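PDB 4WU3: Myo-inositol phosphohydrolase from Mitsuokella multacida, which binds inositol-(1,3,4,5)-tetrakisphosphate and probably removes phosphate from inositol hexakisphosphate (phytate), as a PTP-like phosphatase. Local coordinates for residues 553-564 with 603-614. The protein carries 2 engineered substitutions. Sequence-based numbering, arbitrary orientation.
Sequences MYDMMKNPDVSL and IEKFYQYVQENH
Met553 lies across one face of the Phe606 ring, its SD 3.9 Å from the ring centroid and nearly on the normal, a Met-aromatic contact, while Met556 SD and Met557 CG reach the ring's edge. Tyr607 takes Leu564 CB over one face, 4.0 Å from its centroid; Met556 SD lies at its edge with Val562 O, to which the hydroxyl donates a weak bond. On one face of the His614 imidazole sits Pro560 CG, 3.6 Å from the centroid. A chi1 of 79° folds the imidazole back, and ND1 donates to Val610 O at 3.0 Å. Replacing His614 by alanine removes ring and ND1 bond, and is likely to leave Pro560 CG a gap in place of its CH-pi partner. Gln611 NE2 meets a lone pair of Pro560 O within that carbonyl's plane, at 2.8 Å, tying turn 559-562 to the helix. Met556 is a knob among Ile603, Phe606, Tyr607 and Val610. Helix 545-558 starts at Gly545 and Arg546 of the PTP-like phosphate-binding loop; its far end, 553-558, runs with 603-613 of helix 593-613, crossing at -25°. Helix 517-529 meets Met553, Met557 and Phe606 through Ile520 and Ile524; helix 564-573, beginning at Leu564, touches Met556 through Ile567.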
loop_
_atom_site.group_PDB
_atom_site.type_symbol
_atom_site.label_atom_id
_atom_site.label_comp_id
_atom_site.label_asym_id
_atom_site.label_seq_id
_atom_site.Cartn_x
_atom_site.Cartn_y
_atom_site.Cartn_z
ATOM N N MET A 553 -34.804 10.568 24.140
ATOM C CA MET A 553 -35.073 9.291 24.802
ATOM C C MET A 553 -35.939 9.471 26.048
ATOM O O MET A 553 -36.841 8.675 26.312
ATOM C CB MET A 553 -33.767 8.596 25.177
ATOM C CG MET A 553 -33.111 7.876 24.017
ATOM S SD MET A 553 -31.675 6.942 24.543
ATOM C CE MET A 553 -30.352 8.130 24.337
ATOM N N TYR A 554 -35.648 10.508 26.823
ATOM C CA TYR A 554 -36.437 10.816 28.001
ATOM C C TYR A 554 -37.850 11.268 27.609
ATOM O O TYR A 554 -38.832 10.814 28.191
ATOM C CB TYR A 554 -35.730 11.894 28.824
ATOM C CG TYR A 554 -36.378 12.199 30.151
ATOM C CD1 TYR A 554 -36.685 11.184 31.043
ATOM C CD2 TYR A 554 -36.653 13.501 30.526
ATOM C CE1 TYR A 554 -37.268 11.459 32.263
ATOM C CE2 TYR A 554 -37.231 13.782 31.748
ATOM C CZ TYR A 554 -37.537 12.759 32.612
ATOM O OH TYR A 554 -38.121 13.044 33.831
ATOM N N ASP A 555 -37.952 12.159 26.624
ATOM C CA ASP A 555 -39.243 12.585 26.106
ATOM C C ASP A 555 -40.101 11.358 25.769
ATOM O O ASP A 555 -41.239 11.246 26.234
ATOM C CB ASP A 555 -39.046 13.471 24.876
ATOM C CG ASP A 555 -40.292 14.298 24.516
ATOM O OD1 ASP A 555 -41.367 14.121 25.141
ATOM O OD2 ASP A 555 -40.191 15.134 23.584
ATOM N N MET A 556 -39.544 10.438 24.980
ATOM C CA MET A 556 -40.264 9.235 24.559
ATOM C C MET A 556 -40.729 8.444 25.758
ATOM O O MET A 556 -41.874 7.978 25.805
ATOM C CB MET A 556 -39.368 8.297 23.750
ATOM C CG MET A 556 -39.162 8.679 22.309
ATOM S SD MET A 556 -37.978 7.559 21.536
ATOM C CE MET A 556 -37.071 8.739 20.553
ATOM N N MET A 557 -39.817 8.239 26.699
ATOM C CA MET A 557 -40.113 7.432 27.871
ATOM C C MET A 557 -41.345 7.974 28.588
ATOM O O MET A 557 -42.184 7.209 29.042
ATOM C CB MET A 557 -38.913 7.396 28.831
ATOM C CG MET A 557 -37.750 6.524 28.361
ATOM S SD MET A 557 -36.231 6.751 29.317
ATOM C CE MET A 557 -36.653 5.909 30.842
ATOM N N LYS A 558 -41.444 9.296 28.684
ATOM C CA LYS A 558 -42.498 9.947 29.469
ATOM C C LYS A 558 -43.775 10.131 28.653
ATOM O O LYS A 558 -44.858 10.250 29.205
ATOM C CB LYS A 558 -42.013 11.317 29.966
ATOM C CG LYS A 558 -40.717 11.286 30.767
ATOM C CD LYS A 558 -40.950 10.867 32.207
ATOM C CE LYS A 558 -41.651 11.966 32.993
ATOM N NZ LYS A 558 -41.826 11.598 34.424
ATOM N N ASN A 559 -43.635 10.144 27.333
ATOM C CA ASN A 559 -44.757 10.393 26.445
ATOM C C ASN A 559 -44.786 9.373 25.321
ATOM O O ASN A 559 -44.645 9.728 24.154
ATOM C CB ASN A 559 -44.656 11.800 25.863
ATOM C CG ASN A 559 -44.741 12.870 26.928
ATOM O OD1 ASN A 559 -45.817 13.199 27.404
ATOM N ND2 ASN A 559 -43.608 13.401 27.320
ATOM N N PRO A 560 -44.969 8.093 25.674
ATOM C CA PRO A 560 -44.929 7.015 24.689
ATOM C C PRO A 560 -46.085 7.076 23.676
ATOM O O PRO A 560 -46.046 6.399 22.648
ATOM C CB PRO A 560 -44.987 5.747 25.550
ATOM C CG PRO A 560 -45.585 6.176 26.845
ATOM C CD PRO A 560 -45.185 7.600 27.046
ATOM N N ASP A 561 -47.093 7.896 23.956
ATOM C CA ASP A 561 -48.221 8.063 23.041
ATOM C C ASP A 561 -47.929 9.048 21.904
ATOM O O ASP A 561 -48.729 9.194 20.991
ATOM C CB ASP A 561 -49.454 8.532 23.809
ATOM C CG ASP A 561 -49.186 9.785 24.641
ATOM O OD1 ASP A 561 -48.041 9.979 25.110
ATOM O OD2 ASP A 561 -50.135 10.564 24.846
ATOM N N VAL A 562 -46.788 9.725 21.961
ATOM C CA VAL A 562 -46.403 10.644 20.895
ATOM C C VAL A 562 -45.537 9.931 19.849
ATOM O O VAL A 562 -44.732 9.069 20.185
ATOM C CB VAL A 562 -45.664 11.851 21.474
ATOM C CG1 VAL A 562 -45.179 12.764 20.357
ATOM C CG2 VAL A 562 -46.576 12.594 22.445
ATOM N N SER A 563 -45.711 10.273 18.578
ATOM C CA SER A 563 -45.010 9.545 17.511
ATOM C C SER A 563 -43.500 9.784 17.539
ATOM O O SER A 563 -43.032 10.784 18.080
ATOM C CB SER A 563 -45.577 9.918 16.141
ATOM O OG SER A 563 -45.344 11.283 15.835
ATOM N N LEU A 564 -42.731 8.862 16.970
ATOM C CA LEU A 564 -41.286 9.045 16.908
ATOM C C LEU A 564 -40.963 10.367 16.215
ATOM O O LEU A 564 -40.198 11.180 16.717
ATOM C CB LEU A 564 -40.620 7.897 16.171
ATOM C CG LEU A 564 -39.097 8.047 16.028
ATOM C CD1 LEU A 564 -38.466 8.134 17.406
ATOM C CD2 LEU A 564 -38.501 6.883 15.257
ATOM N N ILE A 603 -32.229 5.079 17.275
ATOM C CA ILE A 603 -33.252 5.896 17.930
ATOM C C ILE A 603 -34.645 5.326 17.651
ATOM O O ILE A 603 -35.523 5.389 18.510
ATOM C CB ILE A 603 -33.187 7.382 17.532
ATOM C CG1 ILE A 603 -34.111 8.225 18.427
ATOM C CG2 ILE A 603 -33.584 7.573 16.079
ATOM C CD1 ILE A 603 -33.776 8.174 19.901
ATOM N N GLU A 604 -34.837 4.757 16.460
ATOM C CA GLU A 604 -36.058 4.015 16.151
ATOM C C GLU A 604 -36.192 2.778 17.012
ATOM O O GLU A 604 -37.286 2.467 17.497
ATOM C CB GLU A 604 -36.069 3.555 14.701
ATOM C CG GLU A 604 -36.385 4.646 13.712
ATOM C CD GLU A 604 -36.544 4.121 12.301
ATOM O OE1 GLU A 604 -36.063 3.003 12.014
ATOM O OE2 GLU A 604 -37.151 4.831 11.474
ATOM N N LYS A 605 -35.098 2.039 17.165
ATOM C CA LYS A 605 -35.131 0.867 18.020
ATOM C C LYS A 605 -35.567 1.290 19.413
ATOM O O LYS A 605 -36.474 0.694 20.005
ATOM C CB LYS A 605 -33.784 0.151 18.044
ATOM C CG LYS A 605 -33.552 -0.688 16.794
ATOM C CD LYS A 605 -32.466 -1.734 16.980
ATOM C CE LYS A 605 -32.463 -2.711 15.812
ATOM N NZ LYS A 605 -31.387 -3.738 15.913
ATOM N N PHE A 606 -34.956 2.346 19.928
ATOM C CA PHE A 606 -35.265 2.764 21.281
ATOM C C PHE A 606 -36.736 3.153 21.412
ATOM O O PHE A 606 -37.342 2.921 22.442
ATOM C CB PHE A 606 -34.369 3.910 21.731
ATOM C CG PHE A 606 -34.592 4.298 23.149
ATOM C CD1 PHE A 606 -33.936 3.631 24.161
ATOM C CD2 PHE A 606 -35.488 5.305 23.475
ATOM C CE1 PHE A 606 -34.147 3.976 25.470
ATOM C CE2 PHE A 606 -35.705 5.653 24.790
ATOM C CZ PHE A 606 -35.033 4.987 25.787
ATOM N N TYR A 607 -37.307 3.737 20.367
ATOM C CA TYR A 607 -38.735 4.032 20.357
ATOM C C TYR A 607 -39.539 2.749 20.546
ATOM O O TYR A 607 -40.478 2.703 21.354
ATOM C CB TYR A 607 -39.136 4.711 19.055
ATOM C CG TYR A 607 -40.600 5.051 18.992
ATOM C CD1 TYR A 607 -41.083 6.229 19.548
ATOM C CD2 TYR A 607 -41.506 4.184 18.400
ATOM C CE1 TYR A 607 -42.429 6.543 19.509
ATOM C CE2 TYR A 607 -42.855 4.488 18.350
ATOM C CZ TYR A 607 -43.311 5.669 18.907
ATOM O OH TYR A 607 -44.653 5.968 18.862
ATOM N N GLN A 608 -39.156 1.697 19.822
ATOM C CA GLN A 608 -39.826 0.403 19.959
ATOM C C GLN A 608 -39.690 -0.137 21.382
ATOM O O GLN A 608 -40.641 -0.690 21.950
ATOM C CB GLN A 608 -39.266 -0.634 18.976
ATOM C CG GLN A 608 -39.924 -2.000 19.149
ATOM C CD GLN A 608 -39.430 -3.059 18.181
ATOM O OE1 GLN A 608 -38.590 -2.796 17.326
ATOM N NE2 GLN A 608 -39.953 -4.275 18.329
ATOM N N TYR A 609 -38.495 -0.001 21.940
ATOM C CA TYR A 609 -38.234 -0.478 23.284
ATOM C C TYR A 609 -39.208 0.171 24.267
ATOM O O TYR A 609 -39.736 -0.483 25.161
ATOM C CB TYR A 609 -36.785 -0.182 23.680
ATOM C CG TYR A 609 -36.533 -0.247 25.168
ATOM C CD1 TYR A 609 -36.440 -1.467 25.821
ATOM C CD2 TYR A 609 -36.376 0.913 25.923
ATOM C CE1 TYR A 609 -36.212 -1.533 27.184
ATOM C CE2 TYR A 609 -36.142 0.848 27.286
ATOM C CZ TYR A 609 -36.069 -0.383 27.907
ATOM O OH TYR A 609 -35.836 -0.481 29.255
ATOM N N VAL A 610 -39.430 1.466 24.095
ATOM C CA VAL A 610 -40.328 2.201 24.962
ATOM C C VAL A 610 -41.756 1.700 24.774
ATOM O O VAL A 610 -42.458 1.411 25.738
ATOM C CB VAL A 610 -40.271 3.714 24.677
ATOM C CG1 VAL A 610 -41.429 4.417 25.352
ATOM C CG2 VAL A 610 -38.951 4.296 25.160
ATOM N N GLN A 611 -42.188 1.604 23.529
ATOM C CA GLN A 611 -43.538 1.129 23.249
ATOM C C GLN A 611 -43.841 -0.147 24.028
ATOM O O GLN A 611 -44.940 -0.303 24.552
ATOM C CB GLN A 611 -43.712 0.875 21.755
ATOM C CG GLN A 611 -43.755 2.143 20.920
ATOM C CD GLN A 611 -44.896 3.068 21.313
ATOM O OE1 GLN A 611 -46.052 2.666 21.336
ATOM N NE2 GLN A 611 -44.572 4.306 21.633
ATOM N N GLU A 612 -42.845 -1.027 24.128
ATOM C CA GLU A 612 -43.015 -2.371 24.682
ATOM C C GLU A 612 -42.777 -2.496 26.175
ATOM O O GLU A 612 -43.183 -3.496 26.767
ATOM C CB GLU A 612 -42.053 -3.348 24.000
ATOM C CG GLU A 612 -42.422 -3.670 22.568
ATOM C CD GLU A 612 -41.467 -4.653 21.929
ATOM O OE1 GLU A 612 -40.715 -5.337 22.660
ATOM O OE2 GLU A 612 -41.474 -4.740 20.688
ATOM N N ASN A 613 -42.092 -1.526 26.783
ATOM C CA ASN A 613 -41.674 -1.670 28.179
ATOM C C ASN A 613 -42.062 -0.529 29.112
ATOM O O ASN A 613 -41.812 -0.612 30.310
ATOM C CB ASN A 613 -40.156 -1.880 28.263
ATOM C CG ASN A 613 -39.709 -3.186 27.636
ATOM O OD1 ASN A 613 -39.566 -4.201 28.321
ATOM N ND2 ASN A 613 -39.463 -3.163 26.331
ATOM N N HIS A 614 -42.663 0.534 28.591
ATOM C CA HIS A 614 -43.013 1.667 29.452
ATOM C C HIS A 614 -44.127 1.310 30.448
ATOM O O HIS A 614 -44.131 1.788 31.581
ATOM C CB HIS A 614 -43.424 2.879 28.620
ATOM C CG HIS A 614 -44.824 2.803 28.108
ATOM N ND1 HIS A 614 -45.146 2.195 26.917
ATOM C CD2 HIS A 614 -45.989 3.247 28.631
ATOM C CE1 HIS A 614 -46.451 2.273 26.725
ATOM N NE2 HIS A 614 -46.985 2.906 27.751
#